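PDB 5AEG: sulfoquinovosidase from Escherichia coli, which hydrolyses sulfoquinovosyl diacylglycerides and simpler sulfoquinovosides such as sulfoquinovosyl glycerol, releasing sulfoquinovose for use as a source of carbon and sulfur. Local coordinates for residues 289-294 with 304-309; 296-301 with 367-372; 39-44 with 65-70; 114-119 with 216-221. All coordinates share one frame; numbering follows the deposited sequence.

Contact 1. Residues 289-294 with 304-309; sequences DWSGIR and WNWKWN
In the loop that follows the second strand of the catalytic TIM barrel, a type I turn from Asp-289 to Gly-292 is held by Asn-309, which bonds to it twice. The backbone N of Asn-309 donates to Trp-290 O at 3.0 Å, nearly straight at 169° and in the carbonyl plane. Its side chain also points toward the turn, CG anti to the backbone N (chi1 -175°), and ND2 donates to Ser-291 O at 3.1 Å from above the carbonyl plane. An asparagine suits this place because its other end, OD1, takes the backbone N of Asn-312. Gly-292 closes the turn with positive phi, and its CA lies 3.4 Å from Asn-309 ND2, where a side chain would collide.

This same loop of the family 31 barrel carries Trp-304, one of the residues that bind the sulfoquinovosyl substrate. The outer rim of the Trp-290 indole runs along the backbone of 306-308, its CZ3 within 3.4 Å of Trp-308 N, with Lys-307 O over one face toward the rim. Its NE1 is spent on Tyr-333 O of the next barrel strand. The small Ser-291 fits close to the opposing chain, CB 3.3 Å from Asn-305 O, while OG bonds to Met-303 O. Water 1 links Arg-294 NH2, at 2.8 Å, to the backbone N of Trp-304, accepting from both.

Contact 2. Residues 296-301 with 367-372; sequences TSFGKR and FGEFYG
Thr-296 and Glu-369 make the nearest backbone approach, their CA atoms 7.2 Å apart, too far for backbone-to-backbone pairing, so the Glu-369 side chain spans the gap to the type I turn from Thr-296 to Gly-299. It bends at chi2 (-89°), and OE1 receives two donors from Ser-297: the backbone N at 3.1 Å, almost straight at 169° but above the carboxylate plane, and OG at 2.8 Å on the syn lone pair. A serine can offer both groups to one oxygen, which would favour a charged carboxylate.

The turn joins strands 293-296 and 299-302 in a two-residue hairpin, whose second strand bears the substrate-binding Arg-301. Thr-296 stiffens it by an ST turn: OG1 accepts from Phe-298 N and donates to Gly-299 O at 2.6 Å. Gly-299, having no CB to press on the preceding carbonyl O, can take the positive phi (97°) that ends the turn. The other carboxylate oxygen, Glu-369 OE2, lies 3.3 Å from Phe-298 CE2, with ring and carboxylate planes almost perpendicular. Thr-296 CG2 approaches the edge of the Phe-370 ring, which also makes a cation-pi contact with Arg-294.

Contact 3. Residues 39-44 with 65-70; sequences LWIGSG and IALTDA
Leu-39 begins the pairing with residues 65-67: its O accepts from Leu-67 N at 3.0 Å, and its side chain lies beside that of Leu-67, pointing the same way, with CD2 4.0 Å from Leu-67 CD1. Trp-40 forms a non-hydrogen-bonded antiparallel pair with Ala-66. CG stands anti to the carbonyl carbon (chi1 -65°); the indole beyond it covers Ala-66, whose CB sits above the five-membered ring, 3.5 Å from Trp-40 NE1, in a CH-pi contact. Alanine suits the spot, its methyl being small enough for the ring to come down on the strand. The CA of Trp-40 also points a C-H at Ile-65 O, 3.2 Å away.

Ile-41 pairs with Ile-65 as the hydrogen-bonded partner, its N donating to Ile-65 O at 3.0 Å and its O accepting from Ile-65 N at 2.8 Å. Its CG2 meets Leu-67 CD1 at 3.9 Å, the two side chains crossing at about a right angle, and Phe-83 and Ile-89 add to this cluster.

In this hairpin of the N-terminal, galactose mutarotase-like beta domain, buried aliphatic contact holds the face of Leu-39, Ile-41 and Leu-67, a ring over a methyl the face of Trp-40 and Ala-66.

Contact 4. Residues 114-119 with 216-221; sequences HNRIWL and ALWEDK
A classic beta bulge, in which Asn-115 and Arg-116 both face Gly-42 of the adjoining strand, opens strand 116-122 of the N-terminal, galactose mutarotase-like beta domain, and here Arg-116 stacks on Trp-218 of the chain leaving strand 212-217. The guanidinium lies flat over one face of the indole, planes 9° apart, and its CZ stands 3.6 Å from the centroid of the five-membered ring in a cation-pi contact. The chain bends at chi2 (-77°), bringing CD back toward Trp-218, 3.6 Å from its CD1. Bonds from NH1 and NH2 help to fix the rotation of the guanidinium: NH1 donates to Asn-115 O at 2.8 Å, close to the guanidinium plane, and NH2 forms a salt bridge with Asp-59. Asp-59 supplies an opposite charge, and the carbonyl and the indole face would be expected to stabilise the buried cation further.

Beyond the bulge the strands pair regularly. Ile-117 N donates to Leu-217 O at 3.0 Å, and Leu-217 N to Ile-117 O at 2.9 Å; the two side chains run side by side. The longer branch of the beta-branched Ile-117 carries CD1 to 3.4 Å from Glu-219 O, beside the bend where segment 216-221 leaves the strand. Trp-118 CD1 comes obliquely to within 3.9 Å of Ala-216 CB.

Strand 116-122 lies between strand 39-49, reached by backbone bonds from Arg-116 and Trp-118, and strand 212-217, whose far side pairs with strand 203-206; Ile-117 packs against Leu-107 of strand 103-109.

In the fold
From the N terminus, contact 3 comes first and closes the hairpin of strands 39-49 and 56-74. Contact 4 follows in series, bringing strand 116-122 against strand 212-217 across nearly a hundred residues. The two touch, because strand 116-122 is the other neighbour of strand 39-49, so they build consecutive strands of the N-terminal beta domain. Contacts 1 and 2 belong to the TIM-barrel domain, about 39 to 53 Å away between centres. There the segments alternate: contact 1 closes the loop 289-309, while contact 2 ties the hairpin tip inside that loop to 367-372. Through the hairpin, the loop that carries Arg-301, Val-302 and Trp-304 is tied both to itself and to 367-372.

Contact 1. Residues 289-294 with 304-309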
# COMPACT_ATOMS: atom_id res chain seq x y z
N ASP A 289 -0.48 18.14 13.38
CA ASP A 289 -0.44 19.63 13.43
C ASP A 289 0.76 20.23 14.16
O ASP A 289 0.71 21.44 14.44
CB ASP A 289 -1.81 20.24 13.94
CG ASP A 289 -2.13 19.89 15.33
OD1 ASP A 289 -1.64 18.83 15.78
OD2 ASP A 289 -2.82 20.67 16.03
N TRP A 290 1.85 19.45 14.32
CA TRP A 290 3.09 19.87 14.88
C TRP A 290 3.70 21.13 14.23
O TRP A 290 4.44 21.87 14.88
CB TRP A 290 4.10 18.75 14.88
CG TRP A 290 4.68 18.51 13.53
CD1 TRP A 290 4.01 18.09 12.42
CD2 TRP A 290 6.02 18.76 13.10
NE1 TRP A 290 4.86 18.04 11.35
CE2 TRP A 290 6.09 18.48 11.73
CE3 TRP A 290 7.17 19.23 13.75
CZ2 TRP A 290 7.30 18.60 10.98
CZ3 TRP A 290 8.38 19.33 13.01
CH2 TRP A 290 8.41 19.02 11.63
N SER A 291 3.34 21.33 12.98
CA SER A 291 3.77 22.41 12.09
C SER A 291 2.78 23.57 12.06
O SER A 291 3.02 24.60 11.44
CB SER A 291 3.99 21.75 10.67
OG SER A 291 2.74 21.32 10.10
N GLY A 292 1.71 23.52 12.82
CA GLY A 292 0.66 24.53 12.78
C GLY A 292 -0.61 24.13 12.07
O GLY A 292 -0.73 23.00 11.53
N ILE A 293 -1.59 24.99 12.28
CA ILE A 293 -2.96 24.84 11.87
C ILE A 293 -3.25 25.96 10.90
O ILE A 293 -3.00 27.20 11.17
CB ILE A 293 -3.92 24.97 13.04
CG1 ILE A 293 -3.69 23.87 14.07
CG2 ILE A 293 -5.36 24.96 12.53
CD1 ILE A 293 -4.51 24.08 15.34
N ARG A 294 -3.76 25.54 9.76
CA ARG A 294 -4.27 26.44 8.71
C ARG A 294 -5.78 26.35 8.70
O ARG A 294 -6.38 25.26 8.49
CB ARG A 294 -3.64 26.07 7.37
CG ARG A 294 -4.25 26.88 6.22
CD ARG A 294 -3.32 27.95 5.79
NE ARG A 294 -2.12 27.43 5.16
CZ ARG A 294 -1.16 28.21 4.72
NH1 ARG A 294 -1.24 29.55 4.87
NH2 ARG A 294 -0.09 27.68 4.17
N TRP A 304 1.37 23.28 5.85
CA TRP A 304 2.38 22.52 5.13
C TRP A 304 3.79 23.17 5.05
O TRP A 304 4.32 23.49 3.97
CB TRP A 304 1.86 22.15 3.73
CG TRP A 304 0.72 21.16 3.71
CD1 TRP A 304 0.03 20.69 4.75
CD2 TRP A 304 0.17 20.55 2.56
NE1 TRP A 304 -0.99 19.85 4.33
CE2 TRP A 304 -0.90 19.76 2.97
CE3 TRP A 304 0.45 20.64 1.21
CZ2 TRP A 304 -1.65 19.01 2.09
CZ3 TRP A 304 -0.35 19.88 0.32
CH2 TRP A 304 -1.33 19.08 0.78
N ASN A 305 4.37 23.42 6.20
CA ASN A 305 5.74 23.86 6.31
C ASN A 305 6.39 23.07 7.45
O ASN A 305 6.02 23.25 8.59
CB ASN A 305 5.78 25.38 6.58
CG ASN A 305 7.18 25.95 6.34
OD1 ASN A 305 7.62 26.06 5.21
ND2 ASN A 305 7.91 26.17 7.39
N TRP A 306 7.40 22.27 7.09
CA TRP A 306 7.88 21.12 7.88
C TRP A 306 8.98 21.55 8.88
O TRP A 306 10.15 21.15 8.85
CB TRP A 306 8.27 19.94 6.96
CG TRP A 306 7.34 19.81 5.83
CD1 TRP A 306 7.65 19.85 4.50
CD2 TRP A 306 5.96 19.56 5.90
NE1 TRP A 306 6.54 19.71 3.74
CE2 TRP A 306 5.47 19.59 4.56
CE3 TRP A 306 5.04 19.44 6.95
CZ2 TRP A 306 4.18 19.37 4.26
CZ3 TRP A 306 3.73 19.23 6.64
CH2 TRP A 306 3.31 19.20 5.32
N LYS A 307 8.47 22.30 9.85
CA LYS A 307 9.26 22.76 10.95
C LYS A 307 8.34 22.92 12.16
O LYS A 307 7.17 23.33 12.01
CB LYS A 307 9.85 24.09 10.52
CG LYS A 307 10.90 24.73 11.38
CD LYS A 307 11.78 25.66 10.50
CE LYS A 307 11.05 26.57 9.44
NZ LYS A 307 11.62 26.55 8.03
N TRP A 308 8.86 22.64 13.34
CA TRP A 308 8.08 22.70 14.60
C TRP A 308 7.52 24.10 14.79
O TRP A 308 8.24 25.05 14.64
CB TRP A 308 8.97 22.29 15.80
CG TRP A 308 8.48 22.71 17.10
CD1 TRP A 308 7.23 22.70 17.54
CD2 TRP A 308 9.27 23.29 18.13
NE1 TRP A 308 7.16 23.20 18.80
CE2 TRP A 308 8.39 23.57 19.20
CE3 TRP A 308 10.63 23.57 18.26
CZ2 TRP A 308 8.83 24.15 20.44
CZ3 TRP A 308 11.10 24.14 19.52
CH2 TRP A 308 10.17 24.42 20.58
N ASN A 309 6.25 24.21 15.02
CA ASN A 309 5.58 25.43 15.21
C ASN A 309 5.38 25.62 16.74
O ASN A 309 4.50 25.01 17.37
CB ASN A 309 4.23 25.36 14.46
CG ASN A 309 3.44 26.66 14.49
OD1 ASN A 309 3.30 27.31 15.53
ND2 ASN A 309 2.86 27.02 13.35
O HOH W 1 -0.52 24.94 4.23

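Contact 2. Residues 296-301 with 367-372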
# COMPACT_ATOMS: atom_id res chain seq x y z
N THR A 296 -9.30 26.81 6.90
CA THR A 296 -9.96 26.84 5.59
C THR A 296 -11.50 26.98 5.81
O THR A 296 -12.00 26.86 6.93
CB THR A 296 -9.73 25.57 4.79
OG1 THR A 296 -10.41 24.49 5.44
CG2 THR A 296 -8.20 25.28 4.63
N SER A 297 -12.24 27.23 4.74
CA SER A 297 -13.72 27.24 4.78
C SER A 297 -14.35 25.90 5.25
O SER A 297 -15.52 25.90 5.59
CB SER A 297 -14.30 27.59 3.40
OG SER A 297 -13.73 26.74 2.43
N PHE A 298 -13.57 24.80 5.29
CA PHE A 298 -14.03 23.46 5.74
C PHE A 298 -13.47 23.02 7.12
O PHE A 298 -13.60 21.85 7.48
CB PHE A 298 -13.69 22.42 4.67
CG PHE A 298 -13.73 22.98 3.27
CD1 PHE A 298 -14.95 23.21 2.63
CD2 PHE A 298 -12.55 23.37 2.62
CE1 PHE A 298 -14.99 23.75 1.34
CE2 PHE A 298 -12.58 23.93 1.34
CZ PHE A 298 -13.80 24.11 0.69
N GLY A 299 -12.92 23.97 7.90
CA GLY A 299 -12.23 23.73 9.17
C GLY A 299 -10.70 23.67 9.01
O GLY A 299 -10.14 24.04 7.99
N LYS A 300 -10.06 23.07 10.02
CA LYS A 300 -8.64 23.15 10.26
C LYS A 300 -7.87 22.09 9.48
O LYS A 300 -8.24 20.92 9.44
CB LYS A 300 -8.41 22.99 11.77
CG LYS A 300 -9.26 24.02 12.54
CD LYS A 300 -8.83 24.36 13.95
CE LYS A 300 -8.78 23.17 14.87
NZ LYS A 300 -10.11 22.62 15.21
N ARG A 301 -6.77 22.52 8.91
CA ARG A 301 -5.90 21.72 8.10
C ARG A 301 -4.52 21.90 8.73
O ARG A 301 -4.30 22.83 9.48
CB ARG A 301 -5.97 22.25 6.66
CG ARG A 301 -6.35 21.31 5.53
CD ARG A 301 -7.78 20.83 5.58
NE ARG A 301 -7.97 19.77 6.59
CZ ARG A 301 -9.13 19.39 7.15
NH1 ARG A 301 -10.32 19.94 6.78
NH2 ARG A 301 -9.09 18.42 8.09
N PHE A 367 -4.58 23.41 -3.33
CA PHE A 367 -5.35 22.61 -2.36
C PHE A 367 -6.42 23.51 -1.74
O PHE A 367 -6.54 23.65 -0.53
CB PHE A 367 -4.44 21.95 -1.33
CG PHE A 367 -3.43 20.99 -1.94
CD1 PHE A 367 -3.82 19.72 -2.34
CD2 PHE A 367 -2.11 21.39 -2.14
CE1 PHE A 367 -2.90 18.85 -2.91
CE2 PHE A 367 -1.18 20.53 -2.70
CZ PHE A 367 -1.58 19.24 -3.06
N GLY A 368 -7.16 24.17 -2.63
CA GLY A 368 -8.40 24.82 -2.30
C GLY A 368 -8.03 26.26 -2.36
O GLY A 368 -7.68 26.80 -3.43
N GLU A 369 -8.04 26.85 -1.19
CA GLU A 369 -7.78 28.27 -1.08
C GLU A 369 -6.24 28.53 -1.12
O GLU A 369 -5.80 29.62 -1.53
CB GLU A 369 -8.54 28.88 0.15
CG GLU A 369 -8.78 28.00 1.42
CD GLU A 369 -10.06 27.14 1.45
OE1 GLU A 369 -11.14 27.66 1.83
OE2 GLU A 369 -9.99 25.92 1.14
N PHE A 370 -5.44 27.51 -0.75
CA PHE A 370 -3.96 27.62 -0.66
C PHE A 370 -3.22 26.74 -1.64
O PHE A 370 -3.79 25.82 -2.17
CB PHE A 370 -3.52 27.31 0.78
CG PHE A 370 -4.15 28.26 1.79
CD1 PHE A 370 -3.58 29.54 2.05
CD2 PHE A 370 -5.38 27.95 2.39
CE1 PHE A 370 -4.17 30.42 2.97
CE2 PHE A 370 -5.99 28.84 3.30
CZ PHE A 370 -5.38 30.07 3.59
N TYR A 371 -1.95 27.03 -1.85
CA TYR A 371 -1.11 26.35 -2.84
C TYR A 371 0.11 25.78 -2.27
O TYR A 371 0.68 26.30 -1.29
CB TYR A 371 -0.64 27.32 -3.92
CG TYR A 371 -1.74 28.11 -4.56
CD1 TYR A 371 -2.22 29.28 -3.96
CD2 TYR A 371 -2.29 27.71 -5.77
CE1 TYR A 371 -3.21 30.03 -4.56
CE2 TYR A 371 -3.29 28.47 -6.36
CZ TYR A 371 -3.76 29.61 -5.74
OH TYR A 371 -4.75 30.32 -6.35
N GLY A 372 0.59 24.72 -2.92
CA GLY A 372 1.83 24.08 -2.49
C GLY A 372 2.73 23.90 -3.66
O GLY A 372 2.24 23.45 -4.69

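Contact 3. Residues 39-44 with 65-70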
# COMPACT_ATOMS: atom_id res chain seq x y z
N LEU A 39 1.10 -10.62 -29.60
CA LEU A 39 1.58 -9.22 -29.53
C LEU A 39 0.93 -8.28 -30.48
O LEU A 39 0.72 -8.63 -31.65
CB LEU A 39 3.07 -9.16 -29.63
CG LEU A 39 3.80 -7.84 -29.69
CD1 LEU A 39 3.76 -7.08 -28.35
CD2 LEU A 39 5.24 -8.04 -30.04
N TRP A 40 0.45 -7.13 -29.93
CA TRP A 40 -0.04 -6.02 -30.70
C TRP A 40 0.75 -4.78 -30.30
O TRP A 40 1.15 -4.61 -29.14
CB TRP A 40 -1.56 -5.72 -30.45
CG TRP A 40 -2.58 -6.70 -30.84
CD1 TRP A 40 -3.50 -6.53 -31.78
CD2 TRP A 40 -2.82 -8.00 -30.27
NE1 TRP A 40 -4.35 -7.60 -31.84
CE2 TRP A 40 -3.92 -8.55 -30.95
CE3 TRP A 40 -2.20 -8.74 -29.27
CZ2 TRP A 40 -4.44 -9.82 -30.66
CZ3 TRP A 40 -2.69 -10.00 -28.96
CH2 TRP A 40 -3.84 -10.52 -29.63
N ILE A 41 1.05 -3.90 -31.26
CA ILE A 41 1.63 -2.61 -30.99
C ILE A 41 0.81 -1.51 -31.70
O ILE A 41 0.04 -1.75 -32.60
CB ILE A 41 3.12 -2.52 -31.32
CG1 ILE A 41 3.41 -2.55 -32.85
CG2 ILE A 41 3.83 -3.72 -30.72
CD1 ILE A 41 4.86 -2.19 -33.19
N GLY A 42 1.07 -0.28 -31.32
CA GLY A 42 0.35 0.81 -31.93
C GLY A 42 0.69 2.11 -31.27
O GLY A 42 1.76 2.30 -30.75
N SER A 43 -0.28 3.00 -31.23
CA SER A 43 -0.03 4.28 -30.66
C SER A 43 -1.31 4.93 -30.14
O SER A 43 -2.43 4.63 -30.53
CB SER A 43 0.62 5.27 -31.65
OG SER A 43 -0.33 5.55 -32.68
N GLY A 44 -1.09 5.84 -29.19
CA GLY A 44 -2.23 6.57 -28.62
C GLY A 44 -1.78 7.87 -28.04
O GLY A 44 -0.56 8.11 -27.86
N ILE A 65 -2.29 -2.80 -33.81
CA ILE A 65 -1.96 -3.70 -34.95
C ILE A 65 -1.35 -4.97 -34.44
O ILE A 65 -0.39 -4.92 -33.67
CB ILE A 65 -0.89 -3.04 -35.86
CG1 ILE A 65 -1.37 -1.68 -36.31
CG2 ILE A 65 -0.68 -3.92 -37.08
CD1 ILE A 65 -0.28 -0.73 -36.71
N ALA A 66 -1.88 -6.09 -34.88
CA ALA A 66 -1.46 -7.40 -34.47
C ALA A 66 -0.22 -7.76 -35.26
O ALA A 66 -0.23 -7.62 -36.52
CB ALA A 66 -2.58 -8.41 -34.76
N LEU A 67 0.85 -8.10 -34.56
CA LEU A 67 2.11 -8.53 -35.16
C LEU A 67 2.05 -10.04 -35.31
O LEU A 67 2.53 -10.81 -34.51
CB LEU A 67 3.32 -8.03 -34.42
CG LEU A 67 3.38 -6.55 -34.17
CD1 LEU A 67 4.74 -6.22 -33.58
CD2 LEU A 67 3.16 -5.71 -35.41
N THR A 68 1.43 -10.43 -36.43
CA THR A 68 1.12 -11.81 -36.69
C THR A 68 2.37 -12.63 -37.12
O THR A 68 2.44 -13.87 -36.90
CB THR A 68 0.10 -11.90 -37.79
OG1 THR A 68 0.59 -11.19 -38.93
CG2 THR A 68 -1.26 -11.31 -37.35
N ASP A 69 3.36 -11.97 -37.69
CA ASP A 69 4.52 -12.70 -38.25
C ASP A 69 5.67 -12.69 -37.30
O ASP A 69 5.99 -11.66 -36.67
CB ASP A 69 5.01 -12.03 -39.56
CG ASP A 69 3.92 -11.86 -40.59
OD1 ASP A 69 2.88 -12.56 -40.49
OD2 ASP A 69 4.06 -10.97 -41.47
N ALA A 70 6.35 -13.83 -37.16
CA ALA A 70 7.51 -13.91 -36.30
C ALA A 70 8.65 -14.71 -36.96
O ALA A 70 8.41 -15.78 -37.48
CB ALA A 70 7.14 -14.60 -35.01

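Contact 4. Residues 114-119 with 216-221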
# COMPACT_ATOMS: atom_id res chain seq x y z
N HIS A 114 5.52 4.31 -31.80
CA HIS A 114 4.58 3.25 -31.47
C HIS A 114 4.66 3.11 -29.96
O HIS A 114 5.42 2.30 -29.43
CB HIS A 114 4.92 1.95 -32.18
CG HIS A 114 4.49 1.95 -33.61
ND1 HIS A 114 5.26 1.41 -34.61
CD2 HIS A 114 3.39 2.45 -34.21
CE1 HIS A 114 4.64 1.56 -35.77
NE2 HIS A 114 3.49 2.16 -35.55
N ASN A 115 3.88 3.96 -29.28
CA ASN A 115 3.89 4.01 -27.79
C ASN A 115 2.78 3.22 -27.07
O ASN A 115 2.35 3.60 -25.96
CB ASN A 115 3.85 5.47 -27.37
CG ASN A 115 2.53 6.14 -27.68
OD1 ASN A 115 1.68 5.68 -28.48
ND2 ASN A 115 2.29 7.22 -26.96
N ARG A 116 2.31 2.17 -27.71
CA ARG A 116 1.36 1.21 -27.16
C ARG A 116 1.85 -0.24 -27.40
O ARG A 116 2.39 -0.54 -28.50
CB ARG A 116 -0.04 1.34 -27.74
CG ARG A 116 -0.69 2.71 -27.52
CD ARG A 116 -1.19 2.85 -26.08
NE ARG A 116 -1.73 4.19 -25.75
CZ ARG A 116 -1.03 5.25 -25.30
NH1 ARG A 116 0.27 5.25 -25.15
NH2 ARG A 116 -1.68 6.37 -25.06
N ILE A 117 1.75 -1.07 -26.37
CA ILE A 117 2.05 -2.46 -26.48
C ILE A 117 0.87 -3.19 -25.81
O ILE A 117 0.38 -2.79 -24.72
CB ILE A 117 3.40 -2.85 -25.80
CG1 ILE A 117 4.64 -2.35 -26.50
CG2 ILE A 117 3.40 -4.37 -25.48
CD1 ILE A 117 5.87 -2.20 -25.56
N TRP A 118 0.43 -4.29 -26.41
CA TRP A 118 -0.45 -5.26 -25.74
C TRP A 118 0.19 -6.62 -25.86
O TRP A 118 0.47 -7.07 -27.00
CB TRP A 118 -1.82 -5.33 -26.37
CG TRP A 118 -2.64 -4.09 -26.40
CD1 TRP A 118 -3.76 -3.82 -25.60
CD2 TRP A 118 -2.48 -2.93 -27.26
NE1 TRP A 118 -4.26 -2.59 -25.91
CE2 TRP A 118 -3.53 -2.02 -26.92
CE3 TRP A 118 -1.60 -2.59 -28.28
CZ2 TRP A 118 -3.72 -0.83 -27.59
CZ3 TRP A 118 -1.77 -1.40 -28.91
CH2 TRP A 118 -2.83 -0.52 -28.57
N LEU A 119 0.47 -7.29 -24.73
CA LEU A 119 1.09 -8.58 -24.73
C LEU A 119 0.23 -9.54 -23.98
O LEU A 119 -0.16 -9.24 -22.85
CB LEU A 119 2.45 -8.47 -24.07
CG LEU A 119 3.22 -9.78 -23.85
CD1 LEU A 119 3.79 -10.35 -25.17
CD2 LEU A 119 4.38 -9.55 -22.89
N ALA A 216 -1.39 -4.39 -21.01
CA ALA A 216 -1.31 -3.20 -21.84
C ALA A 216 -0.37 -2.17 -21.25
O ALA A 216 -0.46 -1.84 -20.04
CB ALA A 216 -2.67 -2.62 -22.08
N LEU A 217 0.59 -1.70 -22.06
CA LEU A 217 1.52 -0.69 -21.64
C LEU A 217 1.45 0.55 -22.56
O LEU A 217 1.33 0.42 -23.80
CB LEU A 217 2.99 -1.16 -21.64
CG LEU A 217 3.40 -2.33 -20.78
CD1 LEU A 217 3.21 -3.60 -21.52
CD2 LEU A 217 4.84 -2.16 -20.38
N TRP A 218 1.56 1.73 -21.96
CA TRP A 218 1.65 2.98 -22.72
C TRP A 218 3.10 3.35 -22.87
O TRP A 218 3.58 4.37 -22.34
CB TRP A 218 0.86 4.08 -22.06
CG TRP A 218 -0.59 3.85 -22.16
CD1 TRP A 218 -1.19 2.70 -22.52
CD2 TRP A 218 -1.65 4.75 -21.77
NE1 TRP A 218 -2.54 2.85 -22.52
CE2 TRP A 218 -2.85 4.09 -22.01
CE3 TRP A 218 -1.68 6.07 -21.31
CZ2 TRP A 218 -4.10 4.70 -21.79
CZ3 TRP A 218 -2.93 6.68 -21.07
CH2 TRP A 218 -4.10 6.00 -21.33
N GLU A 219 3.85 2.50 -23.54
CA GLU A 219 5.25 2.78 -23.83
C GLU A 219 5.63 1.94 -25.07
O GLU A 219 4.89 1.07 -25.50
CB GLU A 219 6.17 2.44 -22.66
CG GLU A 219 7.41 3.30 -22.58
CD GLU A 219 8.10 3.31 -21.24
OE1 GLU A 219 7.55 2.88 -20.18
OE2 GLU A 219 9.26 3.78 -21.25
N ASP A 220 6.75 2.33 -25.68
CA ASP A 220 7.33 1.63 -26.81
C ASP A 220 8.26 0.54 -26.48
O ASP A 220 8.77 -0.15 -27.40
CB ASP A 220 8.10 2.69 -27.64
CG ASP A 220 9.30 3.25 -26.86
OD1 ASP A 220 9.10 3.92 -25.84
OD2 ASP A 220 10.45 2.91 -27.18
N LYS A 221 8.51 0.29 -25.18
CA LYS A 221 9.35 -0.80 -24.77
C LYS A 221 8.80 -1.39 -23.50
O LYS A 221 8.04 -0.72 -22.77
CB LYS A 221 10.77 -0.30 -24.54
CG LYS A 221 11.00 0.57 -23.30
CD LYS A 221 12.28 1.44 -23.37
CE LYS A 221 13.14 1.43 -22.11
NZ LYS A 221 12.54 1.95 -20.84